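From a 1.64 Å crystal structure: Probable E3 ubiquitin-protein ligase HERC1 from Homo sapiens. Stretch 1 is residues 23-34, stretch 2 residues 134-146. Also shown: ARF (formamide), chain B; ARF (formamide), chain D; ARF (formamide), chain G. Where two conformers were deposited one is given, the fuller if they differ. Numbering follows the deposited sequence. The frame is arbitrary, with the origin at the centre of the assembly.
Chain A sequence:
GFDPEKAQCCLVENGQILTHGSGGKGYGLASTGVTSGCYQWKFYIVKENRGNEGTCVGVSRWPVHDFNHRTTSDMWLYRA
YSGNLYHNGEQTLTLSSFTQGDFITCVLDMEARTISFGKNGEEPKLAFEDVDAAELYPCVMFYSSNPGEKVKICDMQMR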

# COMPACT_ATOMS: atom_id res chain seq x y z
N GLY A 23 -6.86 -5.38 17.35
CA GLY A 23 -7.60 -6.43 16.67
C GLY A 23 -6.75 -7.34 15.80
O GLY A 23 -7.29 -8.27 15.19
N GLY A 24 -5.44 -7.09 15.76
CA GLY A 24 -4.49 -7.91 15.00
C GLY A 24 -4.20 -7.31 13.63
O GLY A 24 -4.18 -6.09 13.47
N LYS A 25 -3.99 -8.16 12.65
CA LYS A 25 -3.64 -7.70 11.30
C LYS A 25 -4.78 -6.86 10.72
O LYS A 25 -5.96 -7.05 11.04
CB LYS A 25 -3.32 -8.88 10.39
CG LYS A 25 -2.15 -9.72 10.88
CD LYS A 25 -1.82 -10.77 9.84
CE LYS A 25 -0.85 -11.82 10.35
NZ LYS A 25 -0.56 -12.76 9.23
N GLY A 26 -4.44 -5.92 9.83
CA GLY A 26 -5.47 -5.01 9.35
C GLY A 26 -5.11 -4.31 8.05
O GLY A 26 -4.03 -4.52 7.52
N TYR A 27 -6.03 -3.47 7.58
CA TYR A 27 -5.82 -2.70 6.34
C TYR A 27 -6.64 -1.43 6.36
O TYR A 27 -7.58 -1.27 7.14
CB TYR A 27 -6.20 -3.53 5.11
CG TYR A 27 -7.67 -3.88 5.05
CD1 TYR A 27 -8.60 -2.96 4.59
CD2 TYR A 27 -8.13 -5.09 5.51
CE1 TYR A 27 -9.95 -3.25 4.60
CE2 TYR A 27 -9.46 -5.40 5.49
CZ TYR A 27 -10.37 -4.48 5.05
OH TYR A 27 -11.72 -4.77 5.03
N GLY A 28 -6.28 -0.54 5.45
CA GLY A 28 -7.12 0.60 5.15
C GLY A 28 -6.93 1.06 3.71
O GLY A 28 -5.81 1.10 3.21
N LEU A 29 -8.04 1.40 3.09
CA LEU A 29 -8.09 1.95 1.74
C LEU A 29 -8.38 3.44 1.73
O LEU A 29 -9.06 3.97 2.62
CB LEU A 29 -9.17 1.26 0.90
CG LEU A 29 -8.82 -0.10 0.29
CD1 LEU A 29 -8.40 -1.16 1.31
CD2 LEU A 29 -10.01 -0.57 -0.52
N ALA A 30 -7.92 4.08 0.67
CA ALA A 30 -8.21 5.48 0.43
C ALA A 30 -9.68 5.69 0.11
O ALA A 30 -10.40 4.77 -0.31
CB ALA A 30 -7.35 6.02 -0.68
N SER A 31 -10.12 6.93 0.23
CA SER A 31 -11.50 7.26 -0.06
C SER A 31 -11.91 7.07 -1.51
O SER A 31 -13.00 6.51 -1.82
CB SER A 31 -11.75 8.72 0.36
OG SER A 31 -11.56 8.88 1.75
N THR A 32 -11.04 7.51 -2.42
CA THR A 32 -11.38 7.58 -3.84
C THR A 32 -10.68 6.51 -4.67
O THR A 32 -9.49 6.27 -4.51
CB THR A 32 -10.91 8.94 -4.44
OG1 THR A 32 -11.30 10.02 -3.58
CG2 THR A 32 -11.51 9.16 -5.83
N GLY A 33 -11.45 5.88 -5.54
CA GLY A 33 -10.93 4.82 -6.39
C GLY A 33 -10.52 5.36 -7.74
O GLY A 33 -10.95 6.45 -8.15
N VAL A 34 -9.67 4.59 -8.41
CA VAL A 34 -9.18 4.91 -9.75
C VAL A 34 -9.78 3.92 -10.74
O VAL A 34 -9.69 2.71 -10.52
CB VAL A 34 -7.64 4.84 -9.79
CG1 VAL A 34 -7.10 5.26 -11.16
CG2 VAL A 34 -7.04 5.74 -8.72
N ALA A 134 -11.28 -3.46 -12.26
CA ALA A 134 -11.93 -2.32 -12.86
C ALA A 134 -11.73 -1.06 -12.05
O ALA A 134 -11.66 0.04 -12.63
CB ALA A 134 -13.41 -2.57 -13.03
N GLU A 135 -11.71 -1.20 -10.73
CA GLU A 135 -11.54 -0.04 -9.85
C GLU A 135 -10.59 -0.41 -8.72
O GLU A 135 -10.74 -1.47 -8.10
CB GLU A 135 -12.88 0.40 -9.29
CG GLU A 135 -12.79 1.62 -8.36
CD GLU A 135 -14.06 2.41 -8.23
OE1 GLU A 135 -15.14 1.93 -8.60
OE2 GLU A 135 -13.97 3.58 -7.77
N LEU A 136 -9.63 0.46 -8.45
CA LEU A 136 -8.61 0.19 -7.44
C LEU A 136 -8.41 1.38 -6.54
O LEU A 136 -8.55 2.54 -6.96
CB LEU A 136 -7.27 -0.23 -8.05
CG LEU A 136 -7.28 -1.64 -8.66
CD1 LEU A 136 -6.02 -1.90 -9.47
CD2 LEU A 136 -7.42 -2.67 -7.55
N TYR A 137 -8.12 1.08 -5.27
CA TYR A 137 -7.90 2.12 -4.27
C TYR A 137 -6.51 1.99 -3.72
O TYR A 137 -6.09 0.90 -3.37
CB TYR A 137 -8.87 1.97 -3.09
CG TYR A 137 -10.32 2.04 -3.46
CD1 TYR A 137 -10.97 0.93 -4.02
CD2 TYR A 137 -11.05 3.19 -3.25
CE1 TYR A 137 -12.30 1.00 -4.38
CE2 TYR A 137 -12.39 3.25 -3.61
CZ TYR A 137 -13.00 2.14 -4.15
OH TYR A 137 -14.34 2.24 -4.49
N PRO A 138 -5.78 3.10 -3.59
CA PRO A 138 -4.58 3.08 -2.74
C PRO A 138 -4.85 2.45 -1.39
O PRO A 138 -5.93 2.65 -0.81
CB PRO A 138 -4.23 4.57 -2.61
CG PRO A 138 -4.78 5.18 -3.85
CD PRO A 138 -6.04 4.44 -4.16
N CYS A 139 -3.92 1.64 -0.90
CA CYS A 139 -4.10 0.93 0.38
C CYS A 139 -2.82 0.68 1.12
O CYS A 139 -1.75 0.71 0.56
CB CYS A 139 -4.79 -0.41 0.18
SG CYS A 139 -3.80 -1.68 -0.60
N VAL A 140 -3.00 0.40 2.40
CA VAL A 140 -1.94 0.01 3.31
C VAL A 140 -2.47 -1.19 4.05
O VAL A 140 -3.66 -1.24 4.39
CB VAL A 140 -1.64 1.17 4.28
CG1 VAL A 140 -0.66 0.75 5.35
CG2 VAL A 140 -1.13 2.38 3.51
N MSE A 141 -1.60 -2.17 4.30
CA MSE A 141 -1.96 -3.36 5.09
C MSE A 141 -0.88 -3.56 6.13
O MSE A 141 0.29 -3.32 5.84
CB MSE A 141 -2.06 -4.53 4.11
CG MSE A 141 -2.58 -5.86 4.65
SE MSE A 141 -1.17 -6.97 5.47
CE MSE A 141 0.42 -6.45 4.44
N PHE A 142 -1.26 -4.00 7.32
CA PHE A 142 -0.31 -4.34 8.37
C PHE A 142 -0.47 -5.80 8.75
O PHE A 142 -1.58 -6.24 9.06
CB PHE A 142 -0.58 -3.47 9.60
CG PHE A 142 -0.56 -1.99 9.32
CD1 PHE A 142 0.63 -1.32 9.05
CD2 PHE A 142 -1.75 -1.26 9.38
CE1 PHE A 142 0.63 0.04 8.81
CE2 PHE A 142 -1.75 0.12 9.14
CZ PHE A 142 -0.56 0.75 8.85
N TYR A 143 0.64 -6.55 8.72
CA TYR A 143 0.61 -7.98 9.08
C TYR A 143 1.16 -8.24 10.46
O TYR A 143 1.20 -9.40 10.90
CB TYR A 143 1.30 -8.86 8.03
CG TYR A 143 2.73 -8.51 7.73
CD1 TYR A 143 3.76 -8.95 8.54
CD2 TYR A 143 3.05 -7.71 6.65
CE1 TYR A 143 5.06 -8.61 8.28
CE2 TYR A 143 4.37 -7.38 6.37
CZ TYR A 143 5.37 -7.85 7.17
OH TYR A 143 6.67 -7.54 6.88
N SER A 144 1.60 -7.18 11.13
CA SER A 144 1.96 -7.28 12.53
C SER A 144 0.74 -7.52 13.40
O SER A 144 -0.40 -7.22 13.03
CB SER A 144 2.68 -6.00 12.95
OG SER A 144 1.91 -4.87 12.56
N SER A 145 0.99 -8.09 14.58
CA SER A 145 -0.08 -8.37 15.53
C SER A 145 -0.40 -7.16 16.40
O SER A 145 -1.55 -6.90 16.73
CB SER A 145 0.32 -9.54 16.43
OG SER A 145 1.57 -9.29 17.05
N ASN A 146 0.66 -6.43 16.77
CA ASN A 146 0.54 -5.32 17.67
C ASN A 146 0.23 -4.02 16.94
O ASN A 146 0.67 -3.83 15.80
CB ASN A 146 1.83 -5.13 18.45
CG ASN A 146 2.11 -6.25 19.42
OD1 ASN A 146 1.22 -7.03 19.76
ND2 ASN A 146 3.35 -6.34 19.88
N ARF B . 9.41 -8.01 9.93
C ARF B . 9.27 -9.00 9.05
O ARF B . 8.43 -8.94 8.17
N ARF D . -8.47 9.22 -8.92
C ARF D . -7.80 10.00 -8.07
O ARF D . -7.69 9.65 -6.91
N ARF G . 6.45 -6.05 12.96
C ARF G . 6.51 -7.17 12.22
O ARF G . 5.67 -8.05 12.36
O HOH W 1 -3.43 -5.14 16.83
O HOH W 2 -14.34 6.23 -5.75

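Two segments a hundred or more residues apart in sequence meet here as antiparallel neighbours, strand 26-30 against strand 137-142, with their directions 172° apart and 833 Å² buried in all. The backbone does most of the joining. Gly26 and Phe142 exchange a pair of hydrogen bonds, Gly26 N to Phe142 O at 3.0 Å and Phe142 N to Gly26 O at 2.8 Å. Gly28 and Val140 repeat the pattern, Gly28 N to Val140 O at 2.9 Å and Val140 N to Gly28 O at 3.0 Å. Ala30 N then donates to Pro138 O at 2.9 Å, with no return bond; Ala30 O lies instead 3.4 Å from Tyr137 CD2, and Pro138 N carries no hydrogen to spend. Between the rungs, CA-H groups fill the gaps, as where Tyr27 CA lies 3.3 Å from Val140 O.

Tyr137 covers the most surface, and it lies where the register breaks. After Leu29 pairs with Cys139, stretch 1 loops through Ser31 and Thr32, and pairing resumes two residues out of step at Val34 and Leu136. Tyr137, with chi1 in the m well, points its CA-to-CB bond toward stretch 1 and lays its ring among the residues of that loop. Gly33 CA sits over one face, 3.8 Å from the ring centroid, in a CH-pi contact; Ser31 O approaches the edge, with Tyr137 CE2 3.8 Å away. Leu29 CD2 packs on Tyr137 CB at 3.8 Å. Glycine is what this seat accepts: an ideal CB on Gly33 would lie 2.3 Å from Glu135 OE2, a clash, and a tight 3.0 Å from Tyr137 CE2. A water accepts from Gly33 N at 2.9 Å and donates a weak bond to Glu135 OE2 at 3.4 Å.

Val34 is next in area and closes the second, single bridge. Val34 N gives its hydrogen to Leu136 O at 2.7 Å, and Leu136 N returns one to Val34 O at 3.1 Å. Its branched, buried side chain, chi1 in the t well, suits an extended backbone.

Lys25 marks the opposite end, just before the strand. Its side chain, m at chi1 and t thereafter, runs extended past Tyr143, with CE 3.2 Å from Tyr143 O and CD 4.1 Å from Tyr143 CB. The covered surface thus comes partly from the aliphatic stem, a good use of lysine at an exposed margin. Beside it, Gly24 adopts backbone angles that by themselves call for glycine, and a water links Gly24 N, at 3.0 Å, to Ser145 O, at 2.6 Å. One cost is visible: Ser144 O is buried without a polar partner.

Along the strands, side chains alternate. Tyr27, Leu29, Cys139 and Met141, a selenomethionine, share one face, where Leu29 CD1 meets Cys139 CB at 3.9 Å. Val140 and Phe142 occupy the other, opposite the bare positions of Gly28 and Gly26. The rule to read here is that backbone hydrogen bonds carry both ladders, and one aromatic ring lies against the loop where the register shifts.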